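PDB 6UAV: Glyco_hydro_cc domain-containing protein from Pseudomonas viridiflava, which probably hydrolyses internal beta-1,3-glucan linkages as an endo-beta-1,3-glucanase of glycoside hydrolase family GH128, subgroup II. Local coordinates for residues P179-W188 against D219-M230. Sequence-based numbering, arbitrary orientation.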
loop_
_atom_site.group_PDB
_atom_site.type_symbol
_atom_site.label_atom_id
_atom_site.label_comp_id
_atom_site.label_asym_id
_atom_site.label_seq_id
_atom_site.Cartn_x
_atom_site.Cartn_y
_atom_site.Cartn_z
ATOM N N PRO A 179 -6.066 12.406 -2.813
ATOM C CA PRO A 179 -6.425 11.380 -1.838
ATOM C C PRO A 179 -5.364 10.271 -1.812
ATOM O O PRO A 179 -4.403 10.265 -2.587
ATOM C CB PRO A 179 -7.777 10.891 -2.328
ATOM C CG PRO A 179 -7.636 11.025 -3.807
ATOM C CD PRO A 179 -6.917 12.345 -4.013
ATOM N N PHE A 180 -5.470 9.411 -0.796
ATOM C CA PHE A 180 -4.402 8.469 -0.417
ATOM C C PHE A 180 -4.908 7.034 -0.421
ATOM O O PHE A 180 -6.094 6.792 -0.088
ATOM C CB PHE A 180 -3.900 8.716 0.994
ATOM C CG PHE A 180 -3.426 10.131 1.192
ATOM C CD1 PHE A 180 -2.157 10.475 0.788
ATOM C CD2 PHE A 180 -4.198 11.047 1.891
ATOM C CE1 PHE A 180 -1.688 11.761 0.983
ATOM C CE2 PHE A 180 -3.707 12.321 2.121
ATOM C CZ PHE A 180 -2.453 12.673 1.661
ATOM N N TRP A 181 -3.980 6.131 -0.641
ATOM C CA TRP A 181 -4.037 4.762 -0.102
ATOM C C TRP A 181 -2.873 4.636 0.882
ATOM O O TRP A 181 -1.696 4.955 0.513
ATOM C CB TRP A 181 -3.889 3.727 -1.223
ATOM C CG TRP A 181 -4.998 3.620 -2.231
ATOM C CD1 TRP A 181 -5.831 4.564 -2.766
ATOM C CD2 TRP A 181 -5.314 2.388 -2.906
ATOM N NE1 TRP A 181 -6.645 4.006 -3.725
ATOM C CE2 TRP A 181 -6.335 2.670 -3.835
ATOM C CE3 TRP A 181 -4.852 1.076 -2.763
ATOM C CZ2 TRP A 181 -6.893 1.675 -4.648
ATOM C CZ3 TRP A 181 -5.392 0.112 -3.573
ATOM C CH2 TRP A 181 -6.382 0.414 -4.517
ATOM N N VAL A 182 -3.134 4.141 2.094
ATOM C CA VAL A 182 -2.035 3.953 3.065
ATOM C C VAL A 182 -1.696 2.466 2.985
ATOM O O VAL A 182 -2.381 1.667 3.644
ATOM C CB VAL A 182 -2.477 4.409 4.465
ATOM C CG1 VAL A 182 -1.430 4.033 5.488
ATOM C CG2 VAL A 182 -2.784 5.916 4.531
ATOM N N THR A 183 -0.672 2.100 2.204
ATOM C CA THR A 183 -0.564 0.701 1.714
ATOM C C THR A 183 0.356 -0.144 2.592
ATOM O O THR A 183 0.524 -1.326 2.325
ATOM C CB THR A 183 -0.153 0.704 0.237
ATOM O OG1 THR A 183 1.046 1.472 0.125
ATOM C CG2 THR A 183 -1.251 1.284 -0.618
ATOM N N GLU A 184 0.959 0.464 3.597
ATOM C CA GLU A 184 1.641 -0.247 4.696
ATOM C C GLU A 184 1.472 0.614 5.943
ATOM O O GLU A 184 1.810 1.837 5.939
ATOM C CB GLU A 184 3.149 -0.456 4.537
ATOM C CG GLU A 184 3.541 -1.212 3.286
ATOM C CD GLU A 184 5.016 -1.405 3.093
ATOM O OE1 GLU A 184 5.819 -1.234 4.063
ATOM O OE2 GLU A 184 5.422 -1.702 1.918
ATOM N N PHE A 185 0.974 0.002 7.014
ATOM C CA PHE A 185 0.983 0.649 8.344
ATOM C C PHE A 185 0.911 -0.388 9.445
ATOM O O PHE A 185 0.503 -1.520 9.246
ATOM C CB PHE A 185 -0.126 1.678 8.523
ATOM C CG PHE A 185 -1.517 1.156 8.657
ATOM C CD1 PHE A 185 -2.130 0.487 7.625
ATOM C CD2 PHE A 185 -2.190 1.268 9.870
ATOM C CE1 PHE A 185 -3.418 -0.013 7.746
ATOM C CE2 PHE A 185 -3.485 0.811 9.986
ATOM C CZ PHE A 185 -4.083 0.149 8.937
ATOM N N ALA A 186 1.457 0.038 10.570
ATOM C CA ALA A 186 1.485 -0.663 11.868
ATOM C C ALA A 186 2.174 0.322 12.788
ATOM O O ALA A 186 2.780 1.296 12.261
ATOM C CB ALA A 186 2.252 -1.952 11.697
ATOM N N ASN A 187 2.194 0.100 14.097
ATOM C CA ASN A 187 3.080 0.934 14.925
ATOM C C ASN A 187 4.259 0.133 15.459
ATOM O O ASN A 187 4.056 -0.752 16.290
ATOM C CB ASN A 187 2.316 1.588 16.072
ATOM C CG ASN A 187 3.070 2.766 16.659
ATOM O OD1 ASN A 187 4.317 2.760 16.716
ATOM N ND2 ASN A 187 2.311 3.787 17.052
ATOM N N TRP A 188 5.457 0.478 15.000
ATOM C CA TRP A 188 6.731 -0.179 15.357
ATOM C C TRP A 188 7.597 0.752 16.183
ATOM O O TRP A 188 8.816 0.534 16.263
ATOM C CB TRP A 188 7.426 -0.628 14.070
ATOM C CG TRP A 188 6.767 -1.792 13.390
ATOM C CD1 TRP A 188 5.508 -2.304 13.571
ATOM C CD2 TRP A 188 7.354 -2.551 12.320
ATOM N NE1 TRP A 188 5.295 -3.366 12.716
ATOM C CE2 TRP A 188 6.431 -3.555 11.961
ATOM C CE3 TRP A 188 8.606 -2.501 11.693
ATOM C CZ2 TRP A 188 6.695 -4.449 10.915
ATOM C CZ3 TRP A 188 8.895 -3.442 10.721
ATOM C CH2 TRP A 188 7.950 -4.389 10.337
ATOM N N ASP A 219 -10.455 11.277 2.652
ATOM C CA ASP A 219 -9.367 11.308 1.613
ATOM C C ASP A 219 -8.532 10.031 1.644
ATOM O O ASP A 219 -7.449 9.967 1.030
ATOM C CB ASP A 219 -8.483 12.553 1.717
ATOM C CG ASP A 219 -7.659 12.601 2.986
ATOM O OD1 ASP A 219 -7.940 11.742 3.893
ATOM O OD2 ASP A 219 -6.809 13.493 3.108
ATOM N N VAL A 220 -8.982 9.010 2.376
ATOM C CA VAL A 220 -8.276 7.693 2.386
ATOM C C VAL A 220 -9.195 6.648 1.779
ATOM O O VAL A 220 -10.300 6.430 2.348
ATOM C CB VAL A 220 -7.852 7.261 3.791
ATOM C CG1 VAL A 220 -7.360 5.822 3.763
ATOM C CG2 VAL A 220 -6.792 8.193 4.404
ATOM N N PHE A 221 -8.855 6.122 0.609
ATOM C CA PHE A 221 -9.714 5.163 -0.116
ATOM C C PHE A 221 -9.456 3.738 0.357
ATOM O O PHE A 221 -10.399 2.998 0.429
ATOM C CB PHE A 221 -9.440 5.245 -1.625
ATOM C CG PHE A 221 -10.299 4.330 -2.462
ATOM C CD1 PHE A 221 -11.618 4.663 -2.741
ATOM C CD2 PHE A 221 -9.819 3.108 -2.930
ATOM C CE1 PHE A 221 -12.422 3.805 -3.497
ATOM C CE2 PHE A 221 -10.614 2.278 -3.715
ATOM C CZ PHE A 221 -11.921 2.620 -3.982
ATOM N N ARG A 222 -8.211 3.384 0.669
ATOM C CA ARG A 222 -7.858 2.009 1.036
ATOM C C ARG A 222 -6.621 2.070 1.932
ATOM O O ARG A 222 -5.850 3.091 1.906
ATOM C CB ARG A 222 -7.607 1.123 -0.191
ATOM C CG ARG A 222 -8.870 0.493 -0.771
ATOM C CD ARG A 222 -8.722 -0.532 -1.876
ATOM N NE ARG A 222 -9.905 -1.396 -1.966
ATOM C CZ ARG A 222 -10.031 -2.415 -2.814
ATOM N NH1 ARG A 222 -9.076 -2.663 -3.704
ATOM N NH2 ARG A 222 -11.093 -3.197 -2.737
ATOM N N TYR A 223 -6.507 1.074 2.776
ATOM C CA TYR A 223 -5.309 0.894 3.605
ATOM C C TYR A 223 -4.983 -0.590 3.672
ATOM O O TYR A 223 -5.842 -1.415 3.488
ATOM C CB TYR A 223 -5.479 1.504 5.009
ATOM C CG TYR A 223 -6.699 1.055 5.768
ATOM C CD1 TYR A 223 -6.720 -0.158 6.432
ATOM C CD2 TYR A 223 -7.853 1.795 5.771
ATOM C CE1 TYR A 223 -7.798 -0.575 7.183
ATOM C CE2 TYR A 223 -8.979 1.354 6.445
ATOM C CZ TYR A 223 -8.975 0.139 7.104
ATOM O OH TYR A 223 -10.058 -0.359 7.765
ATOM N N ALA A 224 -3.739 -0.865 4.029
ATOM C CA ALA A 224 -3.283 -2.238 4.144
ATOM C C ALA A 224 -2.333 -2.367 5.313
ATOM O O ALA A 224 -1.288 -1.702 5.351
ATOM C CB ALA A 224 -2.618 -2.634 2.873
ATOM N N TRP A 225 -2.714 -3.270 6.201
ATOM C CA TRP A 225 -1.901 -3.575 7.393
ATOM C C TRP A 225 -0.656 -4.365 6.997
ATOM O O TRP A 225 -0.752 -5.369 6.219
ATOM C CB TRP A 225 -2.746 -4.312 8.443
ATOM C CG TRP A 225 -2.010 -4.600 9.712
ATOM C CD1 TRP A 225 -1.281 -5.705 10.035
ATOM C CD2 TRP A 225 -1.880 -3.697 10.813
ATOM N NE1 TRP A 225 -0.727 -5.569 11.281
ATOM C CE2 TRP A 225 -1.103 -4.344 11.795
ATOM C CE3 TRP A 225 -2.414 -2.438 11.078
ATOM C CZ2 TRP A 225 -0.737 -3.703 12.979
ATOM C CZ3 TRP A 225 -2.128 -1.844 12.291
ATOM C CH2 TRP A 225 -1.282 -2.459 13.212
ATOM N N PHE A 226 0.455 -4.052 7.644
ATOM C CA PHE A 226 1.703 -4.837 7.533
ATOM C C PHE A 226 1.837 -5.672 8.815
ATOM O O PHE A 226 2.047 -5.080 9.871
ATOM C CB PHE A 226 2.911 -3.932 7.317
ATOM C CG PHE A 226 4.121 -4.714 6.930
ATOM C CD1 PHE A 226 4.898 -5.276 7.915
ATOM C CD2 PHE A 226 4.394 -5.033 5.610
ATOM C CE1 PHE A 226 5.981 -6.061 7.603
ATOM C CE2 PHE A 226 5.485 -5.808 5.275
ATOM C CZ PHE A 226 6.278 -6.300 6.284
ATOM N N THR A 227 1.681 -7.010 8.764
ATOM C CA THR A 227 1.528 -7.855 7.576
ATOM C C THR A 227 0.866 -9.190 7.941
ATOM O O THR A 227 0.379 -9.358 9.082
ATOM C CB THR A 227 2.895 -8.155 6.940
ATOM O OG1 THR A 227 2.809 -8.900 5.716
ATOM C CG2 THR A 227 3.807 -8.895 7.905
ATOM N N GLY A 228 0.805 -10.132 6.996
ATOM C CA GLY A 228 0.192 -11.448 7.281
ATOM C C GLY A 228 0.986 -12.187 8.357
ATOM O O GLY A 228 0.476 -12.515 9.414
ATOM N N ARG A 229 2.239 -12.452 8.088
ATOM C CA ARG A 229 3.158 -13.103 9.020
ATOM C C ARG A 229 4.533 -12.517 8.892
ATOM O O ARG A 229 4.968 -12.249 7.752
ATOM C CB ARG A 229 3.385 -14.579 8.645
ATOM C CG ARG A 229 2.126 -15.395 8.557
ATOM C CD ARG A 229 2.488 -16.811 8.142
ATOM N NE ARG A 229 1.253 -17.522 8.297
ATOM C CZ ARG A 229 0.320 -17.642 7.373
ATOM N NH1 ARG A 229 -0.794 -18.285 7.683
ATOM N NH2 ARG A 229 0.482 -17.104 6.175
ATOM N N MET A 230 5.219 -12.396 10.006
ATOM C CA MET A 230 6.678 -12.126 10.024
ATOM C C MET A 230 7.227 -12.770 11.280
ATOM O O MET A 230 6.484 -12.955 12.242
ATOM C CB MET A 230 6.987 -10.618 10.058
ATOM C CG MET A 230 6.369 -9.886 11.227
ATOM S SD MET A 230 6.593 -8.097 11.143
ATOM C CE MET A 230 8.378 -8.024 11.178
#
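Phe180 N donates to Asp219 O at 2.7 Å, the first of the backbone bonds that zip strand 180-183 to strand 220-225. Phe180 O then receives Phe221 N, and Val182 is bonded through its N to Arg222 O and through its O to Ala224 N. After the chain turns at Glu184, the pairing falters in a weak Phe185 N to Ala224 O bond, then recovers in a nearly straight one from Phe226 N to Phe185 O (3.0 Å, 174°). On one side of the sheet Trp181 lies alongside Arg222, whose CD sits over the six-membered ring, 3.9 Å from its centroid; the extended arginine chain carries the guanidinium on to a salt bridge with Asp51. On the side facing helix 200-216, Tyr223 CD1 meets Phe185 CE1. Past the turn, Trp225 points its ring edge at one face of the Phe185 ring, CE3 lying 3.6 Å from Phe185 CE2. Trp225, its CG swung opposite the backbone N (chi1 -177°), also presents a face of its indole to Ala186, whose CA makes a CH-pi contact 3.9 Å from the centroid of the Trp225 six-membered ring. Helix 200-216 packs against Tyr223 and Trp225. Farther along, Trp188 CZ2 touches Phe226 CD1 obliquely, and its ring also takes Met230 SD in a Met-aromatic contact. Strands 180-185 and 220-225, joined through that helix, form the last right-handed beta-alpha-beta unit of a (beta/alpha)8 TIM barrel.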